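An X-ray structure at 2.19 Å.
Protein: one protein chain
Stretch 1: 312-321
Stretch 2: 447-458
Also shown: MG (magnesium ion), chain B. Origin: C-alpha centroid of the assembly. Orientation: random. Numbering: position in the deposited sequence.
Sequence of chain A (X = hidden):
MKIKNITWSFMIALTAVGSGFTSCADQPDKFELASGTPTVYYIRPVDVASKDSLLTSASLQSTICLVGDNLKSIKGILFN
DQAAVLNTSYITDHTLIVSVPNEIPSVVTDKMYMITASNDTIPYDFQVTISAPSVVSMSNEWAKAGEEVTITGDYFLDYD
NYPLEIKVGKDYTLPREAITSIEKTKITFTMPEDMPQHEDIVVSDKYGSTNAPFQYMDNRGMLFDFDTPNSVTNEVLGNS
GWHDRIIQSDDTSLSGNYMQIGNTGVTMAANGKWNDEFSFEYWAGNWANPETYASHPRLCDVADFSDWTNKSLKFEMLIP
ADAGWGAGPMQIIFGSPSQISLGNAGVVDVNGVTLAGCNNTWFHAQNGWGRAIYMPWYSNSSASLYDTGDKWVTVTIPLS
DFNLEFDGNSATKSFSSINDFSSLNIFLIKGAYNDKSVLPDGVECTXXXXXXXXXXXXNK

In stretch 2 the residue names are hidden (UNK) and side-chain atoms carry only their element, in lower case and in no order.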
ATOM      1  N   SER A 312       3.082  -6.241  -6.023  1.00 56.43           N
ATOM      2  CA  SER A 312       2.964  -4.822  -6.314  1.00 59.91           C
ATOM      3  C   SER A 312       4.300  -4.280  -6.794  1.00 59.39           C
ATOM      4  O   SER A 312       5.364  -4.738  -6.370  1.00 61.25           O
ATOM      5  CB  SER A 312       2.505  -4.028  -5.080  1.00 58.42           C
ATOM      6  OG  SER A 312       1.223  -4.444  -4.646  1.00 63.74           O
ATOM      7  N   LEU A 313       4.230  -3.295  -7.685  1.00 52.75           N
ATOM      8  CA  LEU A 313       5.401  -2.531  -8.088  1.00 47.56           C
ATOM      9  C   LEU A 313       5.606  -1.384  -7.107  1.00 55.08           C
ATOM     10  O   LEU A 313       4.661  -0.650  -6.794  1.00 57.17           O
ATOM     11  CB  LEU A 313       5.234  -1.996  -9.511  1.00 43.92           C
ATOM     12  CG  LEU A 313       6.392  -1.186 -10.097  1.00 43.06           C
ATOM     13  CD1 LEU A 313       7.469  -2.094 -10.680  1.00 37.99           C
ATOM     14  CD2 LEU A 313       5.873  -0.218 -11.146  1.00 46.03           C
ATOM     15  N   LYS A 314       6.835  -1.240  -6.610  1.00 55.40           N
ATOM     16  CA  LYS A 314       7.171  -0.208  -5.641  1.00 52.10           C
ATOM     17  C   LYS A 314       8.426   0.525  -6.085  1.00 50.06           C
ATOM     18  O   LYS A 314       9.274  -0.032  -6.787  1.00 54.51           O
ATOM     19  CB  LYS A 314       7.395  -0.791  -4.237  1.00 52.26           C
ATOM     20  CG  LYS A 314       6.140  -0.946  -3.399  1.00 57.17           C
ATOM     21  CD  LYS A 314       6.500  -1.373  -1.985  1.00 58.09           C
ATOM     22  CE  LYS A 314       5.268  -1.578  -1.130  1.00 56.93           C
ATOM     23  NZ  LYS A 314       5.614  -2.156   0.196  1.00 58.65           N
ATOM     24  N   PHE A 315       8.532   1.783  -5.661  1.00 49.06           N
ATOM     25  CA  PHE A 315       9.697   2.616  -5.924  1.00 42.49           C
ATOM     26  C   PHE A 315       9.627   3.836  -5.017  1.00 43.56           C
ATOM     27  O   PHE A 315       8.553   4.215  -4.544  1.00 47.94           O
ATOM     28  CB  PHE A 315       9.782   3.040  -7.398  1.00 38.81           C
ATOM     29  CG  PHE A 315       8.622   3.880  -7.868  1.00 46.29           C
ATOM     30  CD1 PHE A 315       7.487   3.285  -8.398  1.00 49.49           C
ATOM     31  CD2 PHE A 315       8.675   5.267  -7.796  1.00 47.66           C
ATOM     32  CE1 PHE A 315       6.422   4.056  -8.838  1.00 46.52           C
ATOM     33  CE2 PHE A 315       7.614   6.040  -8.232  1.00 44.65           C
ATOM     34  CZ  PHE A 315       6.487   5.433  -8.755  1.00 51.12           C
ATOM     35  N   GLU A 316      10.787   4.441  -4.780  1.00 44.54           N
ATOM     36  CA  GLU A 316      10.872   5.704  -4.065  1.00 46.87           C
ATOM     37  C   GLU A 316      10.960   6.850  -5.065  1.00 43.89           C
ATOM     38  O   GLU A 316      11.574   6.724  -6.128  1.00 45.43           O
ATOM     39  CB  GLU A 316      12.077   5.731  -3.122  1.00 50.13           C
ATOM     40  CG  GLU A 316      11.803   5.147  -1.741  1.00 41.56           C
ATOM     41  CD  GLU A 316      11.727   3.630  -1.749  1.00 47.23           C
ATOM     42  OE1 GLU A 316      12.581   2.995  -2.397  1.00 47.60           O
ATOM     43  OE2 GLU A 316      10.816   3.070  -1.104  1.00 52.69           O
HETATM   44  N   MSE A 317      10.338   7.971  -4.715  1.00 40.49           N
HETATM   45  CA  MSE A 317      10.149   9.066  -5.661  1.00 44.59           C
HETATM   46  C   MSE A 317      10.333  10.435  -5.010  1.00 50.05           C
HETATM   47  O   MSE A 317       9.867  10.676  -3.894  1.00 45.55           O
HETATM   48  CB  MSE A 317       8.756   8.956  -6.290  1.00 43.60           C
HETATM   49  CG  MSE A 317       8.360  10.046  -7.278  1.00 43.74           C
HETATM   50 SE   MSE A 317       6.493   9.751  -7.759  0.80 57.64          SE
HETATM   51  CE  MSE A 317       6.263  10.955  -9.248  1.00 57.72           C
ATOM     52  N   LEU A 318      11.022  11.329  -5.715  1.00 51.05           N
ATOM     53  CA  LEU A 318      11.237  12.695  -5.260  1.00 44.61           C
ATOM     54  C   LEU A 318      10.746  13.652  -6.331  1.00 41.18           C
ATOM     55  O   LEU A 318      11.143  13.544  -7.497  1.00 47.97           O
ATOM     56  CB  LEU A 318      12.719  12.959  -4.954  1.00 44.46           C
ATOM     57  CG  LEU A 318      13.072  14.097  -3.985  1.00 45.14           C
ATOM     58  CD1 LEU A 318      14.541  14.039  -3.616  1.00 47.88           C
ATOM     59  CD2 LEU A 318      12.744  15.472  -4.548  1.00 49.75           C
ATOM     60  N   ILE A 319       9.887  14.585  -5.932  1.00 42.29           N
ATOM     61  CA  ILE A 319       9.488  15.707  -6.778  1.00 48.68           C
ATOM     62  C   ILE A 319       9.822  16.995  -6.038  1.00 52.43           C
ATOM     63  O   ILE A 319       9.235  17.267  -4.981  1.00 46.61           O
ATOM     64  CB  ILE A 319       7.996  15.655  -7.133  1.00 50.59           C
ATOM     65  CG1 ILE A 319       7.667  14.394  -7.931  1.00 55.63           C
ATOM     66  CG2 ILE A 319       7.597  16.895  -7.916  1.00 43.45           C
ATOM     67  CD1 ILE A 319       6.232  14.354  -8.405  1.00 55.82           C
ATOM     68  N   PRO A 320      10.751  17.807  -6.541  1.00 56.29           N
ATOM     69  CA  PRO A 320      11.076  19.064  -5.859  1.00 56.00           C
ATOM     70  C   PRO A 320       9.869  19.988  -5.786  1.00 53.73           C
ATOM     71  O   PRO A 320       9.013  20.003  -6.672  1.00 53.28           O
ATOM     72  CB  PRO A 320      12.187  19.664  -6.730  1.00 56.88           C
ATOM     73  CG  PRO A 320      12.773  18.496  -7.455  1.00 55.96           C
ATOM     74  CD  PRO A 320      11.628  17.561  -7.697  1.00 58.93           C
ATOM     75  N   ALA A 321       9.807  20.763  -4.700  1.00 62.20           N
ATOM     76  CA  ALA A 321       8.700  21.694  -4.518  1.00 64.54           C
ATOM     77  C   ALA A 321       8.656  22.743  -5.622  1.00 59.29           C
ATOM     78  O   ALA A 321       7.572  23.195  -6.003  1.00 53.75           O
ATOM     79  CB  ALA A 321       8.800  22.369  -3.148  1.00 67.43           C
ATOM     80  N   UNK A 447       7.854  19.569 -14.639  1.00 54.06           N
ATOM     81  CA  UNK A 447       8.026  18.601 -13.554  1.00 50.06           C
ATOM     82  C   UNK A 447       9.397  17.947 -13.562  1.00 49.21           C
ATOM     83  O   UNK A 447      10.005  17.716 -14.610  1.00 46.82           O
ATOM     84  c   UNK A 447       7.101  19.000 -15.772  1.00 47.18           C
ATOM     85  c   UNK A 447       6.805  17.586 -15.324  1.00 44.77           C
ATOM     86  c   UNK A 447       6.927  17.572 -13.835  1.00 45.03           C
ATOM     87  N   UNK A 448       9.881  17.659 -12.357  1.00 49.58           N
ATOM     88  CA  UNK A 448      11.096  16.884 -12.139  1.00 48.85           C
ATOM     89  C   UNK A 448      10.726  15.716 -11.238  1.00 52.98           C
ATOM     90  O   UNK A 448      10.292  15.919 -10.097  1.00 54.81           O
ATOM     91  c   UNK A 448      12.781  18.717 -12.531  1.00 48.09           C
ATOM     92  c   UNK A 448      12.218  17.723 -11.511  1.00 46.65           C
ATOM     93  c   UNK A 448      13.320  16.814 -10.979  1.00 45.83           C
ATOM     94  c   UNK A 448      14.092  19.362 -12.106  1.00 45.99           C
ATOM     95  N   UNK A 449      10.882  14.501 -11.751  1.00 44.20           N
ATOM     96  CA  UNK A 449      10.535  13.287 -11.023  1.00 39.55           C
ATOM     97  C   UNK A 449      11.780  12.422 -10.944  1.00 43.37           C
ATOM     98  O   UNK A 449      12.253  11.902 -11.963  1.00 40.99           O
ATOM     99  c   UNK A 449       8.098  13.352 -11.630  1.00 41.43           C
ATOM    100  c   UNK A 449       7.017  12.849 -12.552  1.00 42.65           C
ATOM    101  c   UNK A 449       9.379  12.524 -11.681  1.00 40.53           C
ATOM    102  c   UNK A 449       9.200  11.162 -11.023  1.00 41.53           C
ATOM    103  N   UNK A 450      12.311  12.269  -9.741  1.00 39.93           N
ATOM    104  CA  UNK A 450      13.453  11.406  -9.499  1.00 36.85           C
ATOM    105  C   UNK A 450      12.959  10.088  -8.924  1.00 36.02           C
ATOM    106  O   UNK A 450      12.171  10.075  -7.976  1.00 40.80           O
ATOM    107  c   UNK A 450      16.461  15.376  -8.842  1.00 46.93           C
ATOM    108  c   UNK A 450      14.931  13.419  -9.110  1.00 43.37           C
ATOM    109  n   UNK A 450      17.387  16.106  -7.936  1.00 49.93           N
ATOM    110  c   UNK A 450      15.982  14.068  -8.226  1.00 46.59           C
ATOM    111  c   UNK A 450      14.453  12.084  -8.566  1.00 39.60           C
ATOM    112  N   UNK A 451      13.406   8.986  -9.512  1.00 40.24           N
ATOM    113  CA  UNK A 451      12.929   7.659  -9.155  1.00 37.40           C
ATOM    114  C   UNK A 451      14.128   6.796  -8.803  1.00 40.44           C
ATOM    115  O   UNK A 451      15.173   6.865  -9.461  1.00 42.84           O
ATOM    116  c   UNK A 451      12.108   7.036 -10.306  1.00 36.59           C
ATOM    117  c   UNK A 451      11.837   5.561 -10.054  1.00 33.74           C
ATOM    118  c   UNK A 451      10.798   7.799 -10.488  1.00 33.95           C
ATOM    119  c   UNK A 451      10.051   7.454 -11.759  1.00 33.08           C
ATOM    120  N   UNK A 452      13.984   5.995  -7.752  1.00 39.27           N
ATOM    121  CA  UNK A 452      14.988   4.998  -7.426  1.00 43.55           C
ATOM    122  C   UNK A 452      14.289   3.820  -6.757  1.00 41.34           C
ATOM    123  O   UNK A 452      13.166   3.939  -6.261  1.00 43.98           O
ATOM    124  o   UNK A 452      17.716   4.612  -5.101  1.00 58.15           O
ATOM    125  c   UNK A 452      17.208   4.616  -6.242  1.00 56.79           C
ATOM    126  o   UNK A 452      17.566   3.836  -7.148  1.00 49.84           O
ATOM    127  c   UNK A 452      16.095   5.600  -6.542  1.00 53.13           C
ATOM    128  N   UNK A 453      14.950   2.666  -6.790  1.00 50.39           N
ATOM    129  CA  UNK A 453      14.478   1.464  -6.107  1.00 51.77           C
ATOM    130  C   UNK A 453      13.163   0.939  -6.694  1.00 44.92           C
ATOM    131  O   UNK A 453      12.218   0.616  -5.971  1.00 49.00           O
ATOM    132  o   UNK A 453      16.757   1.674  -4.372  1.00 47.98           O
ATOM    133  c   UNK A 453      15.682   2.134  -3.977  1.00 50.09           C
ATOM    134  c   UNK A 453      14.363   1.688  -4.600  1.00 51.71           C
ATOM    135  n   UNK A 453      15.603   3.009  -2.984  1.00 43.12           N
ATOM    136  N   UNK A 454      13.132   0.807  -8.018  1.00 40.17           N
ATOM    137  CA  UNK A 454      12.018   0.148  -8.689  1.00 44.89           C
ATOM    138  C   UNK A 454      12.091  -1.344  -8.396  1.00 40.42           C
ATOM    139  O   UNK A 454      13.065  -2.012  -8.754  1.00 45.63           O
ATOM    140  c   UNK A 454      12.053   0.419 -10.199  1.00 43.01           C
ATOM    141  c   UNK A 454      12.158   1.921 -10.479  1.00 39.09           C
ATOM    142  c   UNK A 454      12.582   2.240 -11.901  1.00 34.56           C
ATOM    143  c   UNK A 454      10.827  -0.180 -10.875  1.00 44.44           C
ATOM    144  N   UNK A 455      11.054  -1.879  -7.751  1.00 40.97           N
ATOM    145  CA  UNK A 455      11.048  -3.270  -7.321  1.00 44.82           C
ATOM    146  C   UNK A 455       9.630  -3.821  -7.398  1.00 47.01           C
ATOM    147  O   UNK A 455       8.654  -3.074  -7.498  1.00 49.84           O
ATOM    148  n   UNK A 455      10.779  -1.860  -2.485  1.00 53.85           N
ATOM    149  c   UNK A 455      11.595  -3.416  -5.893  1.00 45.05           C
ATOM    150  c   UNK A 455      10.818  -2.614  -4.850  1.00 51.27           C
ATOM    151  c   UNK A 455      11.521  -2.609  -3.499  1.00 52.66           C
ATOM    152  n   UNK A 455      11.834   0.141  -2.925  1.00 44.32           N
ATOM    153  n   UNK A 455      10.232   0.032  -1.293  1.00 55.03           N
ATOM    154  c   UNK A 455      10.949  -0.564  -2.235  1.00 50.85           C
ATOM    155  N   UNK A 456       9.521  -5.150  -7.353  1.00 45.93           N
ATOM    156  CA  UNK A 456       8.234  -5.834  -7.266  1.00 48.24           C
ATOM    157  C   UNK A 456       8.225  -6.676  -5.997  1.00 48.18           C
ATOM    158  O   UNK A 456       9.159  -7.445  -5.744  1.00 46.00           O
ATOM    159  c   UNK A 456       9.013  -7.736  -8.756  1.00 56.73           C
ATOM    160  c   UNK A 456       7.936  -6.686  -8.518  1.00 54.22           C
ATOM    161  c   UNK A 456       6.567  -7.342  -8.392  1.00 58.34           C
ATOM    162  N   UNK A 457       7.167  -6.523  -5.203  1.00 50.18           N
ATOM    163  CA  UNK A 457       7.146  -7.028  -3.829  1.00 53.54           C
ATOM    164  C   UNK A 457       5.795  -7.645  -3.544  1.00 53.18           C
ATOM    165  O   UNK A 457       4.763  -7.231  -4.103  1.00 55.84           O
ATOM    166  c   UNK A 457       6.261  -4.924  -2.733  1.00 63.08           C
ATOM    167  c   UNK A 457       7.434  -5.893  -2.817  1.00 60.57           C
ATOM    168  c   UNK A 457       7.822  -6.417  -1.439  1.00 69.79           C
ATOM    169  N   UNK A 458       5.759  -8.681  -2.701  1.00 58.31           N
ATOM    170  CA  UNK A 458       4.473  -9.273  -2.325  1.00 60.01           C
ATOM    171  C   UNK A 458       3.562  -8.258  -1.652  1.00 67.03           C
ATOM    172  O   UNK A 458       4.010  -7.382  -0.910  1.00 66.81           O
ATOM    173  c   UNK A 458       4.863 -10.398  -1.360  1.00 63.28           C
ATOM    174  c   UNK A 458       6.898  -9.482  -2.207  1.00 64.69           C
ATOM    175  c   UNK A 458       6.251 -10.752  -1.740  1.00 68.15           C
TER
HETATM  176 MG    MG B 501      19.858   4.104  -6.059  1.00 26.21          MG
HETATM  177  O   HOH W   1       8.850  -2.947  -0.264  1.00 48.24           O
HETATM  178  O   HOH W   2       3.603  -4.306  -0.562  1.00 76.83           O
HETATM  179  O   HOH W   3      19.348   2.719  -4.686  1.00 35.06           O

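Position 447 has three side-chain carbons closing a ring onto the backbone N. They stay clear of stretch 1. This is Pro447.

Position 448 has four carbons, forked at the first, with one arm two carbons long. A one-carbon arm lies 3.8 Å from Pro320 CD. This is Ile448; its O accepts a CA-H...O contact from Ile319 CA at 3.4 Å.

Position 449 has the same forked set of four carbons. Its short arm lies 3.4 Å from Met317 CE, the methyl of a selenomethionine. It is Ile449.

Position 450 has four carbons in a row ending in nitrogen, an extended chain. Its CB is 4.1 Å from Leu318 CB. This is Lys450. Its N donates a hydrogen bond to Leu318 O and its O accepts one from Leu318 N, both at 2.8 Å.

Position 451 again has four carbons forked at the first. The short arm lies 3.9 Å from Phe315 CD2. It is Ile451.

Position 452 has two carbons, the second carrying two oxygens. The side chain touches nothing on stretch 1; both oxygens bind the magnesium, at 2.4 and 2.5 Å from MG. This carboxylate is Asp452.

Position 453 has two carbons, the second carrying one oxygen and one nitrogen. The nitrogen donates to Glu316 OE1 at 3.1 Å. The oxygen accepts from water 3, a magnesium ligand. This is Asn453, with phi/psi of 65/49.

Position 454 has four carbons, forked at the first. The one-carbon arm is 3.9 Å from Leu313 CD1. It is Ile454.

Position 455 has three carbons, a nitrogen, then a carbon carrying two more nitrogens. The two end nitrogens reach the Glu316 carboxylate. This is Arg455. NH1 donates to Glu316 OE1 at 3.0 Å, in a salt bridge, and NH2 to Glu316 OE2 at 3.1 Å. Lys314 CB lies over one face of the group.

Position 456 has one carbon carrying two others. Its CA is 3.2 Å from Ser312 O. It is Val456.

Position 457 has the same three carbons, one of them 3.6 Å from Lys314 CD. It is Val457.

Position 458 has three carbons in a ring closed onto N. Its CA-to-CB bond points away from stretch 1, and the ring makes no contact there. It is Pro458; its O accepts from water 2, which also accepts from Lys314 NZ.

The strands run antiparallel, joined by paired backbone hydrogen bonds. A bulge at 453 shifts the register by one between Lys314 and Glu316. Leu313, Met317, Ile451 and Val456 share one face; Lys314, Glu316, Asp452 and Arg455 share the other, where the salt bridge spans the bulge.

Stretch 2 (447-458) PIIKIDNIRVVP
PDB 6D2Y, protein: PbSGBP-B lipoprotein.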